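Local structure of beta-galacturonidase (Eisenbergiella tayi, 6NCW) at the interface of chains A and B. The protein hydrolyses beta-linked galacturonides as a glycoside hydrolase of family 2, releasing galacturonate. Numbering follows the deposited sequence. Chains: chain A/B, Beta-galacturonidase.

The interface of chains A and B. Residues chain A 20, 36, 38, 46; chain B 290, 294, 298, 322.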
loop_
_atom_site.group_PDB
_atom_site.type_symbol
_atom_site.label_atom_id
_atom_site.label_comp_id
_atom_site.label_asym_id
_atom_site.label_seq_id
_atom_site.Cartn_x
_atom_site.Cartn_y
_atom_site.Cartn_z
ATOM N N LEU A 20 8.301 33.310 8.176
ATOM C CA LEU A 20 7.194 32.964 9.051
ATOM C C LEU A 20 6.403 34.229 9.384
ATOM O O LEU A 20 6.990 35.251 9.755
ATOM C CB LEU A 20 7.710 32.284 10.326
ATOM C CG LEU A 20 8.617 31.058 10.158
ATOM C CD1 LEU A 20 8.885 30.394 11.493
ATOM C CD2 LEU A 20 7.998 30.050 9.186
ATOM N N GLN A 36 3.186 30.112 14.187
ATOM C CA GLN A 36 4.084 30.688 13.190
ATOM C C GLN A 36 3.984 29.852 11.921
ATOM O O GLN A 36 4.360 28.676 11.906
ATOM C CB GLN A 36 5.511 30.752 13.722
ATOM C CG GLN A 36 5.650 31.724 14.905
ATOM C CD GLN A 36 7.006 31.630 15.561
ATOM O OE1 GLN A 36 7.297 30.651 16.249
ATOM N NE2 GLN A 36 7.861 32.629 15.320
ATOM N N PRO A 38 4.350 29.339 7.557
ATOM C CA PRO A 38 5.146 29.763 6.396
ATOM C C PRO A 38 4.341 30.563 5.378
ATOM O O PRO A 38 3.172 30.279 5.101
ATOM C CB PRO A 38 5.616 28.435 5.794
ATOM C CG PRO A 38 4.549 27.451 6.194
ATOM C CD PRO A 38 4.122 27.879 7.579
ATOM N N TYR A 46 -1.056 22.963 7.449
ATOM C CA TYR A 46 -0.605 23.046 8.841
ATOM C C TYR A 46 -1.411 22.066 9.683
ATOM O O TYR A 46 -2.620 21.928 9.477
ATOM C CB TYR A 46 -0.772 24.456 9.428
ATOM C CG TYR A 46 -0.446 25.617 8.521
ATOM C CD1 TYR A 46 -1.032 26.857 8.750
ATOM C CD2 TYR A 46 0.463 25.502 7.456
ATOM C CE1 TYR A 46 -0.757 27.940 7.943
ATOM C CE2 TYR A 46 0.755 26.602 6.630
ATOM C CZ TYR A 46 0.136 27.817 6.894
ATOM O OH TYR A 46 0.381 28.928 6.116
ATOM N N PHE B 290 12.987 25.580 1.862
ATOM C CA PHE B 290 12.383 26.219 3.032
ATOM C C PHE B 290 11.008 25.629 3.351
ATOM O O PHE B 290 10.729 25.268 4.500
ATOM C CB PHE B 290 12.305 27.734 2.784
ATOM C CG PHE B 290 11.277 28.446 3.606
ATOM C CD1 PHE B 290 11.591 28.931 4.870
ATOM C CD2 PHE B 290 9.999 28.670 3.098
ATOM C CE1 PHE B 290 10.656 29.617 5.630
ATOM C CE2 PHE B 290 9.051 29.343 3.853
ATOM C CZ PHE B 290 9.384 29.818 5.131
ATOM N N GLN B 294 10.006 23.815 6.994
ATOM C CA GLN B 294 8.945 24.280 7.879
ATOM C C GLN B 294 7.840 23.238 8.013
ATOM O O GLN B 294 7.260 23.072 9.096
ATOM C CB GLN B 294 8.394 25.613 7.370
ATOM C CG GLN B 294 7.369 26.296 8.285
ATOM C CD GLN B 294 7.821 26.444 9.740
ATOM O OE1 GLN B 294 9.003 26.391 10.058
ATOM N NE2 GLN B 294 6.863 26.617 10.627
ATOM N N MET B 298 6.615 21.936 11.611
ATOM C CA MET B 298 5.232 21.971 12.085
ATOM C C MET B 298 4.766 20.600 12.563
ATOM O O MET B 298 4.070 20.501 13.584
ATOM C CB MET B 298 4.314 22.528 10.995
ATOM C CG MET B 298 4.626 24.008 10.714
ATOM S SD MET B 298 3.488 24.862 9.612
ATOM C CE MET B 298 3.558 23.842 8.097
ATOM N N LEU B 322 15.263 28.754 11.360
ATOM C CA LEU B 322 13.859 28.490 11.653
ATOM C C LEU B 322 13.711 27.944 13.060
ATOM O O LEU B 322 12.672 28.141 13.690
ATOM C CB LEU B 322 13.276 27.519 10.623
ATOM C CG LEU B 322 13.114 28.026 9.180
ATOM C CD1 LEU B 322 12.836 26.838 8.259
ATOM C CD2 LEU B 322 11.986 29.028 9.083
#
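Strands 19-26 and 35-39 of chain A, with the loop residue A:Tyr46, pack against helices 290-302 and 317-326 of chain B. B:Phe290, B:Gln294 and B:Met298 are four residues apart, so helix 290-302 presents one face to chain A. A:Pro38 is the common partner of all three. Its ring carbons CB, CG and CD each lie 3.7 Å from CG of B:Gln294, evidence that this methylene sits over the proline ring. CB of A:Pro38 also lies 4.0 Å from CE2 of B:Phe290, beside the CE2–CZ bond and raised out of the ring plane. At its other end, CD of A:Pro38 approaches the sulfur SD of B:Met298 at 3.7 Å.

In B:Gln294, CG lies opposite the backbone N (chi1 -174°) and the chain turns at chi2 (51°), carrying the carboxamide from the proline toward A:Leu20. The methyl CD2 of A:Leu20 arrives from the opposite direction and rests 3.7 Å from the amide carbon CD of B:Gln294. NE2 of B:Gln294 lies 3.5 Å from the backbone carbonyl O of A:Gln36, too far to count as a hydrogen bond. CD2 of B:Leu322, from helix 317-326, is 4.1 Å from CG of A:Leu20. The patch hides 147 Å²; the whole interface is two-fold symmetric, giving it a twin with the chains exchanged, but packing within this four-copy assembly does not prove it biological. A bend at chi3 (-57°) in B:Met298 leaves its methyl CE 3.6 Å from CD2 on the A:Tyr46 ring.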